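Local coordinates for DUF6836 domain-containing protein (PDB 4PW1) that is of unknown function but folds as a nine-stranded antiparallel beta sheet surrounded by alpha helices, at residues Arg55-Gly60 with Cys108-Val113; Lys131-Trp136 with Ser211-Leu216; Asn172-Phe177 with Glu243-Phe248. All coordinates share one frame; numbering follows the deposited sequence. Where two conformers were deposited one is given.

Contact 1: residues Arg55-Gly60 with Cys108-Val113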
loop_
_atom_site.group_PDB
_atom_site.type_symbol
_atom_site.label_atom_id
_atom_site.label_comp_id
_atom_site.label_asym_id
_atom_site.label_seq_id
_atom_site.Cartn_x
_atom_site.Cartn_y
_atom_site.Cartn_z
ATOM N N ARG B 55 -5.791 -10.897 -24.567
ATOM C CA ARG B 55 -4.967 -11.626 -25.537
ATOM C C ARG B 55 -3.591 -11.000 -25.814
ATOM O O ARG B 55 -2.591 -11.709 -25.932
ATOM C CB ARG B 55 -5.715 -11.816 -26.872
ATOM C CG ARG B 55 -6.885 -12.795 -26.815
ATOM C CD ARG B 55 -7.401 -13.061 -28.229
ATOM N NE ARG B 55 -8.135 -11.896 -28.710
ATOM C CZ ARG B 55 -9.438 -11.704 -28.534
ATOM N NH1 ARG B 55 -10.193 -12.553 -27.849
ATOM N NH2 ARG B 55 -9.994 -10.604 -28.981
ATOM N N ILE B 56 -3.541 -9.686 -25.948
ATOM C CA ILE B 56 -2.320 -9.016 -26.413
ATOM C C ILE B 56 -1.400 -8.616 -25.249
ATOM O O ILE B 56 -0.187 -8.805 -25.325
ATOM C CB ILE B 56 -2.693 -7.812 -27.276
ATOM C CG1 ILE B 56 -3.354 -8.299 -28.574
ATOM C CG2 ILE B 56 -1.481 -6.971 -27.559
ATOM C CD1 ILE B 56 -4.027 -7.202 -29.372
ATOM N N LEU B 57 -1.953 -8.066 -24.178
ATOM C CA LEU B 57 -1.116 -7.740 -22.997
ATOM C C LEU B 57 -0.847 -8.982 -22.171
ATOM O O LEU B 57 0.275 -9.187 -21.695
ATOM C CB LEU B 57 -1.747 -6.659 -22.101
ATOM C CG LEU B 57 -2.105 -5.341 -22.787
ATOM C CD1 LEU B 57 -2.641 -4.321 -21.804
ATOM C CD2 LEU B 57 -0.899 -4.765 -23.514
ATOM N N GLY B 58 -1.856 -9.825 -22.000
ATOM C CA GLY B 58 -1.721 -11.015 -21.145
ATOM C C GLY B 58 -1.075 -12.159 -21.905
ATOM O O GLY B 58 -0.073 -12.709 -21.512
ATOM N N GLY B 59 -1.667 -12.504 -23.024
ATOM C CA GLY B 59 -1.092 -13.475 -23.912
ATOM C C GLY B 59 -1.936 -14.716 -24.069
ATOM O O GLY B 59 -1.502 -15.625 -24.752
ATOM N N GLY B 60 -3.144 -14.807 -23.514
ATOM C CA GLY B 60 -3.852 -16.091 -23.701
ATOM C C GLY B 60 -4.502 -16.216 -25.076
ATOM O O GLY B 60 -4.448 -15.282 -25.879
ATOM N N CYS B 108 -6.039 2.492 -17.246
ATOM C CA CYS B 108 -5.109 2.933 -16.190
ATOM C C CYS B 108 -4.615 1.791 -15.318
ATOM O O CYS B 108 -3.760 1.985 -14.471
ATOM C CB CYS B 108 -5.783 4.013 -15.333
ATOM S SG CYS B 108 -7.321 3.541 -14.514
ATOM N N TYR B 109 -5.185 0.600 -15.499
ATOM C CA TYR B 109 -4.777 -0.562 -14.765
ATOM C C TYR B 109 -5.072 -1.833 -15.546
ATOM O O TYR B 109 -6.147 -1.990 -16.077
ATOM C CB TYR B 109 -5.407 -0.603 -13.361
ATOM C CG TYR B 109 -4.878 -1.746 -12.523
ATOM C CD1 TYR B 109 -5.261 -3.071 -12.797
ATOM C CD2 TYR B 109 -3.949 -1.532 -11.534
ATOM C CE1 TYR B 109 -4.737 -4.115 -12.073
ATOM C CE2 TYR B 109 -3.402 -2.580 -10.801
ATOM C CZ TYR B 109 -3.810 -3.844 -11.067
ATOM O OH TYR B 109 -3.277 -4.865 -10.376
ATOM N N PHE B 110 -4.066 -2.706 -15.644
ATOM C CA PHE B 110 -4.198 -4.045 -16.198
ATOM C C PHE B 110 -3.288 -5.005 -15.434
ATOM O O PHE B 110 -2.148 -4.690 -15.204
ATOM C CB PHE B 110 -3.766 -4.053 -17.666
ATOM C CG PHE B 110 -3.807 -5.421 -18.290
ATOM C CD1 PHE B 110 -2.721 -6.268 -18.231
ATOM C CD2 PHE B 110 -4.951 -5.867 -18.918
ATOM C CE1 PHE B 110 -2.774 -7.533 -18.803
ATOM C CE2 PHE B 110 -5.022 -7.133 -19.445
ATOM C CZ PHE B 110 -3.934 -7.974 -19.390
ATOM N N SER B 111 -3.775 -6.178 -15.055
ATOM C CA SER B 111 -2.886 -7.219 -14.592
ATOM C C SER B 111 -3.456 -8.599 -14.932
ATOM O O SER B 111 -4.704 -8.840 -14.884
ATOM C CB SER B 111 -2.643 -7.079 -13.074
ATOM O OG SER B 111 -3.812 -7.483 -12.378
ATOM N N TYR B 112 -2.532 -9.503 -15.250
ATOM C CA TYR B 112 -2.800 -10.850 -15.707
ATOM C C TYR B 112 -1.899 -11.790 -14.911
ATOM O O TYR B 112 -0.715 -11.908 -15.197
ATOM C CB TYR B 112 -2.448 -10.892 -17.184
ATOM C CG TYR B 112 -2.673 -12.174 -17.935
ATOM C CD1 TYR B 112 -3.925 -12.499 -18.434
ATOM C CD2 TYR B 112 -1.612 -13.001 -18.245
ATOM C CE1 TYR B 112 -4.116 -13.655 -19.185
ATOM C CE2 TYR B 112 -1.786 -14.159 -18.999
ATOM C CZ TYR B 112 -3.042 -14.471 -19.486
ATOM O OH TYR B 112 -3.209 -15.593 -20.225
ATOM N N VAL B 113 -2.453 -12.432 -13.889
ATOM C CA VAL B 113 -1.647 -13.042 -12.858
ATOM C C VAL B 113 -1.984 -14.509 -12.714
ATOM O O VAL B 113 -3.123 -14.894 -12.390
ATOM C CB VAL B 113 -1.757 -12.301 -11.493
ATOM C CG1 VAL B 113 -0.951 -13.041 -10.403
ATOM C CG2 VAL B 113 -1.267 -10.879 -11.585
#

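Contact 2: residues Lys131-Trp136 with Ser211-Leu216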
loop_
_atom_site.group_PDB
_atom_site.type_symbol
_atom_site.label_atom_id
_atom_site.label_comp_id
_atom_site.label_asym_id
_atom_site.label_seq_id
_atom_site.Cartn_x
_atom_site.Cartn_y
_atom_site.Cartn_z
ATOM N N LYS B 131 18.209 -8.445 -13.685
ATOM C CA LYS B 131 17.824 -8.487 -15.096
ATOM C C LYS B 131 17.045 -7.201 -15.456
ATOM O O LYS B 131 17.286 -6.563 -16.506
ATOM C CB LYS B 131 17.033 -9.778 -15.396
ATOM C CG LYS B 131 16.581 -9.989 -16.853
ATOM C CD LYS B 131 17.736 -10.075 -17.869
ATOM C CE LYS B 131 17.267 -10.563 -19.246
ATOM N NZ LYS B 131 15.968 -9.935 -19.676
ATOM N N LEU B 132 16.130 -6.814 -14.583
ATOM C CA LEU B 132 15.305 -5.639 -14.794
ATOM C C LEU B 132 16.143 -4.393 -14.926
ATOM O O LEU B 132 15.948 -3.589 -15.852
ATOM C CB LEU B 132 14.324 -5.530 -13.635
ATOM C CG LEU B 132 12.952 -4.950 -13.845
ATOM C CD1 LEU B 132 12.297 -5.406 -15.135
ATOM C CD2 LEU B 132 12.130 -5.311 -12.623
ATOM N N GLN B 133 17.132 -4.250 -14.051
ATOM C CA GLN B 133 18.057 -3.123 -14.131
ATOM C C GLN B 133 18.812 -3.088 -15.458
ATOM O O GLN B 133 18.972 -2.030 -16.051
ATOM C CB GLN B 133 19.047 -3.175 -12.958
ATOM C CG GLN B 133 20.033 -2.015 -12.828
ATOM C CD GLN B 133 19.353 -0.680 -12.483
ATOM O OE1 GLN B 133 18.305 -0.638 -11.829
ATOM N NE2 GLN B 133 19.949 0.417 -12.935
ATOM N N GLU B 134 19.286 -4.252 -15.886
ATOM C CA GLU B 134 20.013 -4.399 -17.137
ATOM C C GLU B 134 19.096 -4.054 -18.317
ATOM O O GLU B 134 19.488 -3.341 -19.216
ATOM C CB GLU B 134 20.590 -5.836 -17.277
ATOM C CG GLU B 134 21.819 -6.125 -16.410
ATOM C CD GLU B 134 22.120 -7.621 -16.211
ATOM O OE1 GLU B 134 21.412 -8.496 -16.766
ATOM O OE2 GLU B 134 23.084 -7.930 -15.482
ATOM N N ASP B 135 17.869 -4.570 -18.298
ATOM C CA ASP B 135 16.915 -4.309 -19.388
ATOM C C ASP B 135 16.637 -2.791 -19.459
ATOM O O ASP B 135 16.521 -2.217 -20.561
ATOM C CB ASP B 135 15.586 -5.045 -19.164
ATOM C CG ASP B 135 15.646 -6.539 -19.495
ATOM O OD1 ASP B 135 16.687 -7.050 -19.876
ATOM O OD2 ASP B 135 14.612 -7.208 -19.358
ATOM N N TRP B 136 16.512 -2.171 -18.285
ATOM C CA TRP B 136 16.198 -0.761 -18.181
ATOM C C TRP B 136 17.313 0.090 -18.771
ATOM O O TRP B 136 17.048 1.078 -19.469
ATOM C CB TRP B 136 15.926 -0.348 -16.725
ATOM C CG TRP B 136 15.467 1.089 -16.565
ATOM C CD1 TRP B 136 14.374 1.655 -17.153
ATOM C CD2 TRP B 136 16.042 2.120 -15.743
ATOM N NE1 TRP B 136 14.246 2.955 -16.783
ATOM C CE2 TRP B 136 15.260 3.278 -15.926
ATOM C CE3 TRP B 136 17.149 2.182 -14.893
ATOM C CZ2 TRP B 136 15.533 4.476 -15.285
ATOM C CZ3 TRP B 136 17.427 3.377 -14.248
ATOM C CH2 TRP B 136 16.623 4.514 -14.447
ATOM N N SER B 211 12.288 8.930 -15.616
ATOM C CA SER B 211 12.231 8.876 -14.168
ATOM C C SER B 211 13.326 7.956 -13.645
ATOM O O SER B 211 13.774 7.019 -14.314
ATOM C CB SER B 211 10.862 8.368 -13.702
ATOM O OG SER B 211 10.874 8.118 -12.282
ATOM N N GLU B 212 13.692 8.203 -12.397
ATOM C CA GLU B 212 14.371 7.234 -11.584
ATOM C C GLU B 212 13.554 5.929 -11.520
ATOM O O GLU B 212 12.321 5.939 -11.421
ATOM C CB GLU B 212 14.504 7.836 -10.171
ATOM C CG GLU B 212 15.103 6.928 -9.120
ATOM C CD GLU B 212 15.201 7.593 -7.735
ATOM O OE1 GLU B 212 14.315 8.414 -7.367
ATOM O OE2 GLU B 212 16.174 7.281 -7.003
ATOM N N PHE B 213 14.255 4.804 -11.537
ATOM C CA PHE B 213 13.640 3.486 -11.394
ATOM C C PHE B 213 13.795 3.047 -9.918
ATOM O O PHE B 213 14.902 2.857 -9.454
ATOM C CB PHE B 213 14.377 2.556 -12.324
ATOM C CG PHE B 213 14.106 1.100 -12.130
ATOM C CD1 PHE B 213 12.912 0.630 -11.644
ATOM C CD2 PHE B 213 15.077 0.190 -12.484
ATOM C CE1 PHE B 213 12.704 -0.729 -11.471
ATOM C CE2 PHE B 213 14.879 -1.170 -12.320
ATOM C CZ PHE B 213 13.683 -1.633 -11.823
ATOM N N THR B 214 12.700 2.897 -9.202
ATOM C CA THR B 214 12.779 2.320 -7.864
ATOM C C THR B 214 11.880 1.088 -7.823
ATOM O O THR B 214 11.117 0.830 -8.778
ATOM C CB THR B 214 12.376 3.313 -6.779
ATOM O OG1 THR B 214 11.048 3.733 -7.015
ATOM C CG2 THR B 214 13.293 4.492 -6.750
ATOM N N SER B 215 12.013 0.282 -6.776
ATOM C CA SER B 215 11.257 -0.955 -6.747
ATOM C C SER B 215 10.989 -1.492 -5.352
ATOM O O SER B 215 11.658 -1.149 -4.408
ATOM C CB SER B 215 11.995 -2.013 -7.556
ATOM O OG SER B 215 13.247 -2.244 -6.981
ATOM N N LEU B 216 9.990 -2.350 -5.262
ATOM C CA LEU B 216 9.752 -3.146 -4.048
ATOM C C LEU B 216 9.155 -4.481 -4.488
ATOM O O LEU B 216 8.737 -4.640 -5.651
ATOM C CB LEU B 216 8.809 -2.401 -3.093
ATOM C CG LEU B 216 7.417 -2.034 -3.599
ATOM C CD1 LEU B 216 6.493 -3.244 -3.744
ATOM C CD2 LEU B 216 6.780 -0.999 -2.659
#

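Contact 3: residues Asn172-Phe177 with Glu243-Phe248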
loop_
_atom_site.group_PDB
_atom_site.type_symbol
_atom_site.label_atom_id
_atom_site.label_comp_id
_atom_site.label_asym_id
_atom_site.label_seq_id
_atom_site.Cartn_x
_atom_site.Cartn_y
_atom_site.Cartn_z
ATOM N N ASN B 172 14.122 -8.373 -23.644
ATOM C CA ASN B 172 14.075 -7.135 -22.836
ATOM C C ASN B 172 12.641 -6.863 -22.346
ATOM O O ASN B 172 11.717 -6.690 -23.145
ATOM C CB ASN B 172 14.618 -5.957 -23.658
ATOM C CG ASN B 172 14.697 -4.663 -22.870
ATOM O OD1 ASN B 172 13.674 -4.121 -22.449
ATOM N ND2 ASN B 172 15.909 -4.167 -22.653
ATOM N N ALA B 173 12.425 -6.850 -21.025
ATOM C CA ALA B 173 11.063 -6.744 -20.505
ATOM C C ALA B 173 10.362 -5.435 -20.942
ATOM O O ALA B 173 9.120 -5.408 -21.145
ATOM C CB ALA B 173 11.063 -6.863 -18.978
ATOM N N PHE B 174 11.135 -4.357 -21.072
ATOM C CA PHE B 174 10.580 -3.049 -21.407
ATOM C C PHE B 174 10.171 -3.067 -22.862
ATOM O O PHE B 174 9.044 -2.734 -23.159
ATOM C CB PHE B 174 11.548 -1.902 -21.070
ATOM C CG PHE B 174 11.797 -1.756 -19.601
ATOM C CD1 PHE B 174 10.916 -1.049 -18.812
ATOM C CD2 PHE B 174 12.873 -2.396 -18.992
ATOM C CE1 PHE B 174 11.109 -0.930 -17.459
ATOM C CE2 PHE B 174 13.064 -2.296 -17.623
ATOM C CZ PHE B 174 12.171 -1.566 -16.842
ATOM N N TYR B 175 11.066 -3.524 -23.744
ATOM C CA TYR B 175 10.733 -3.633 -25.162
ATOM C C TYR B 175 9.496 -4.503 -25.388
ATOM O O TYR B 175 8.627 -4.152 -26.194
ATOM C CB TYR B 175 11.898 -4.183 -25.982
ATOM C CG TYR B 175 13.124 -3.318 -26.071
ATOM C CD1 TYR B 175 13.062 -1.923 -25.888
ATOM C CD2 TYR B 175 14.354 -3.874 -26.415
ATOM C CE1 TYR B 175 14.201 -1.133 -26.018
ATOM C CE2 TYR B 175 15.502 -3.095 -26.552
ATOM C CZ TYR B 175 15.429 -1.720 -26.358
ATOM O OH TYR B 175 16.571 -0.941 -26.461
HETATM N N MSE B 176 9.406 -5.637 -24.684
HETATM C CA MSE B 176 8.302 -6.558 -24.904
HETATM C C MSE B 176 7.006 -5.933 -24.467
HETATM O O MSE B 176 5.958 -6.048 -25.160
HETATM C CB MSE B 176 8.447 -7.862 -24.130
HETATM C CG MSE B 176 9.588 -8.679 -24.711
HETATM SE SE MSE B 176 9.702 -10.423 -23.763
HETATM C CE MSE B 176 9.794 -10.046 -21.802
ATOM N N PHE B 177 7.043 -5.280 -23.312
ATOM C CA PHE B 177 5.823 -4.668 -22.787
ATOM C C PHE B 177 5.369 -3.501 -23.680
ATOM O O PHE B 177 4.211 -3.403 -24.026
ATOM C CB PHE B 177 6.032 -4.190 -21.367
ATOM C CG PHE B 177 4.831 -3.481 -20.793
ATOM C CD1 PHE B 177 3.689 -4.186 -20.457
ATOM C CD2 PHE B 177 4.842 -2.109 -20.644
ATOM C CE1 PHE B 177 2.576 -3.524 -19.960
ATOM C CE2 PHE B 177 3.753 -1.438 -20.139
ATOM C CZ PHE B 177 2.620 -2.157 -19.791
ATOM N N GLU B 243 9.587 -13.662 -16.021
ATOM C CA GLU B 243 10.553 -12.698 -16.543
ATOM C C GLU B 243 9.918 -11.711 -17.540
ATOM O O GLU B 243 10.469 -11.412 -18.593
ATOM C CB GLU B 243 11.751 -13.419 -17.144
ATOM C CG GLU B 243 12.464 -14.288 -16.106
ATOM C CD GLU B 243 13.879 -14.639 -16.541
ATOM O OE1 GLU B 243 14.024 -15.525 -17.393
ATOM O OE2 GLU B 243 14.830 -13.974 -16.079
ATOM N N ARG B 244 8.768 -11.177 -17.164
ATOM C CA ARG B 244 8.152 -10.143 -17.952
ATOM C C ARG B 244 7.176 -9.339 -17.119
ATOM O O ARG B 244 6.801 -9.744 -16.002
ATOM C CB ARG B 244 7.414 -10.756 -19.136
ATOM C CG ARG B 244 6.325 -11.718 -18.752
ATOM C CD ARG B 244 5.228 -11.612 -19.790
ATOM N NE ARG B 244 4.122 -12.468 -19.471
ATOM C CZ ARG B 244 2.876 -12.313 -19.930
ATOM N NH1 ARG B 244 2.566 -11.324 -20.767
ATOM N NH2 ARG B 244 1.926 -13.159 -19.525
ATOM N N PHE B 245 6.789 -8.195 -17.655
ATOM C CA PHE B 245 5.744 -7.401 -17.066
ATOM C C PHE B 245 4.371 -8.029 -17.289
ATOM O O PHE B 245 4.014 -8.405 -18.410
ATOM C CB PHE B 245 5.822 -5.974 -17.575
ATOM C CG PHE B 245 7.041 -5.232 -17.105
ATOM C CD1 PHE B 245 7.244 -4.997 -15.745
ATOM C CD2 PHE B 245 7.961 -4.725 -18.005
ATOM C CE1 PHE B 245 8.362 -4.290 -15.318
ATOM C CE2 PHE B 245 9.072 -4.038 -17.585
ATOM C CZ PHE B 245 9.300 -3.825 -16.235
ATOM N N VAL B 246 3.628 -8.238 -16.199
ATOM C CA VAL B 246 2.309 -8.835 -16.293
ATOM C C VAL B 246 1.194 -7.838 -16.019
ATOM O O VAL B 246 0.033 -8.194 -15.988
ATOM C CB VAL B 246 2.170 -10.078 -15.391
ATOM C CG1 VAL B 246 3.148 -11.153 -15.842
ATOM C CG2 VAL B 246 2.411 -9.708 -13.939
ATOM N N GLY B 247 1.550 -6.589 -15.814
ATOM C CA GLY B 247 0.578 -5.550 -15.568
ATOM C C GLY B 247 1.172 -4.192 -15.361
ATOM O O GLY B 247 2.392 -4.036 -15.329
ATOM N N PHE B 248 0.300 -3.202 -15.203
ATOM C CA PHE B 248 0.687 -1.868 -14.896
ATOM C C PHE B 248 -0.452 -1.089 -14.278
ATOM O O PHE B 248 -1.600 -1.479 -14.370
ATOM C CB PHE B 248 1.174 -1.093 -16.139
ATOM C CG PHE B 248 0.058 -0.661 -17.054
ATOM C CD1 PHE B 248 -0.464 -1.530 -17.993
ATOM C CD2 PHE B 248 -0.478 0.624 -16.975
ATOM C CE1 PHE B 248 -1.511 -1.132 -18.827
ATOM C CE2 PHE B 248 -1.540 1.015 -17.793
ATOM C CZ PHE B 248 -2.055 0.122 -18.721
HETATM O O HOH W 1 7.621 -7.565 -20.267
#

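Contact 1: residues Arg55-Gly60 with Cys108-Val113
This is a buried apolar contact in which the C-terminal end of helix 44-58 packs on the face of strand 106-114, near the centre of the chain. No hydrogen bond joins the two segments. Two aromatic rings, two residues apart on the strand, reach toward the helix. Both have CG anti to the backbone N (Phe110 chi1 177°, Tyr112 chi1 -178°).

Leu57 CB lies over one face of the Phe110 ring, toward its rim, 3.6 Å from Phe110 CE1. Leu57 CD1 meets the ring by CG. Next to it, Gly58 CA sits over the centre of the Tyr112 ring, a close CH-pi contact at 3.5 Å from the centroid. With no side chain at Gly58, the backbone itself lies against the ring.

Gly59 follows the helix with positive phi (116°), and the chain turns past the phenol end. Gly60 N is 3.4 Å from Tyr112 OH, at an angle too poor for a hydrogen bond. Two helix-end carbonyls have partners outside the segments: Gly58 O accepts from Arg244 and Ile56 O from Arg180. Helix 44-58 thus ends against the antiparallel sheet, as part of the helices that surround it.

Contact 2: residues Lys131-Trp136 with Ser211-Leu216
Asp135 OD2 is the best-held polar atom, gripped by two donors. One is Lys131 NZ, one turn back on the same helix, at 3.1 Å from Asp135 OD2. The other is the backbone N of Ala173. Lys131 NZ also bonds Asp135 OD1, so the ammonium straddles the carboxylate and uses a syn lone pair of each oxygen. The charge nearby probably favours the ionised acid.

The contact across the segments is mostly aromatic and apolar and lies nearer the surface. Phe213 points toward the helix, with CG anti to its backbone N (chi1 168°). Its CB stands over one face of the Trp136 indole, 3.5 Å from the centroid of the six-membered ring. The Phe213 ring then presents its edge to the indole face, an edge-to-face pair with planes at 61°. Helix 122-141 is thereby packed against segment 211-216, which carries part of strand 214-218, an outermost strand of the nine-stranded antiparallel sheet within this chain.

Ser211 O lies at the edge of the indole, near its plane, 3.2 Å from Trp136 CZ2. Trp136 NE1 is bonded to Val208 O. Gln133 bends at chi2 (67°), which brings OE1 to 3.4 Å from Phe213 CD2. Its amide lies nearly parallel to the phenyl plane, while Gln133 NE2 bonds Glu137. Leu132 CG meets the tip of the ring at Phe213 CZ. Thr214 and Leu216 pack on Leu18 and Leu20 of the second subunit.

Contact 3: residues Asn172-Phe177 with Glu243-Phe248
An aromatic cluster makes this contact, where helix 173-190 begins and crosses strand 244-251 of the central sheet. The short segments 173-177 and 244-248 approach to 7.6 Å between axes, at 46°. Asn172 is the N-cap that starts the helix. Its OD1 takes a nearly straight bond from Tyr175 N, 3.0 Å from Asn172 OD1, with the donor above the carbonyl plane. A weaker bond comes from Phe174 N. Asn172 ND2 is held in turn by Asp135 O.

Phe245 is the centre of the packing, with CG anti to its carbonyl carbon (chi1 -68°). Its ring edge is directed at the face of Phe174, and Phe245 CZ is 3.6 Å from Phe174 CE1. The same ring makes an offset edge-to-face pair with Phe177. Ala173 adds its methyl beside the ring, with Ala173 CB 3.7 Å from Phe245 CE2. Further along the strand, Phe248 takes the crowded chi1 position (75°). Its CD1 meets the Phe177 edge, 3.6 Å from Phe177 CZ.

One water bridges the backbones. It donates to Ala173 O and accepts from Phe245 N, each at 2.8 Å from the water oxygen. The Met176 methyl, CE of a selenomethionine, lies 3.6 Å from Arg244 CB and near Glu243 O. The Arg244 guanidinium leads away to Glu242 and Gly58 O. The strand has a G1 bulge at Glu243 and Arg244 and a classic bulge at Val246 and Gly247. Phe174, Phe177, Phe245 and Phe248 together form the aromatic cluster between helix 173-190 and the nine-stranded antiparallel sheet.

In the fold
All three contacts bring a helix onto the same antiparallel sheet. Contact 1 closes along the chain before the other two open, while contacts 2 and 3 interleave. Contacts 1 and 3 have centres about 11 Å apart and sit on neighbouring strands, 106-114 and 244-251. Those strands belong to two different DUF6836 regions of the chain, so their pairing joins both regions in one sheet. Contacts 2 and 3 are about 12 Å apart between centres and touch through consecutive helices, 122-141 and 173-190. Contacts 1 and 2, about 21 Å apart between centres, do not touch. Contact 3 thus lies between them and connects the middle of the sheet to its 214-218 side.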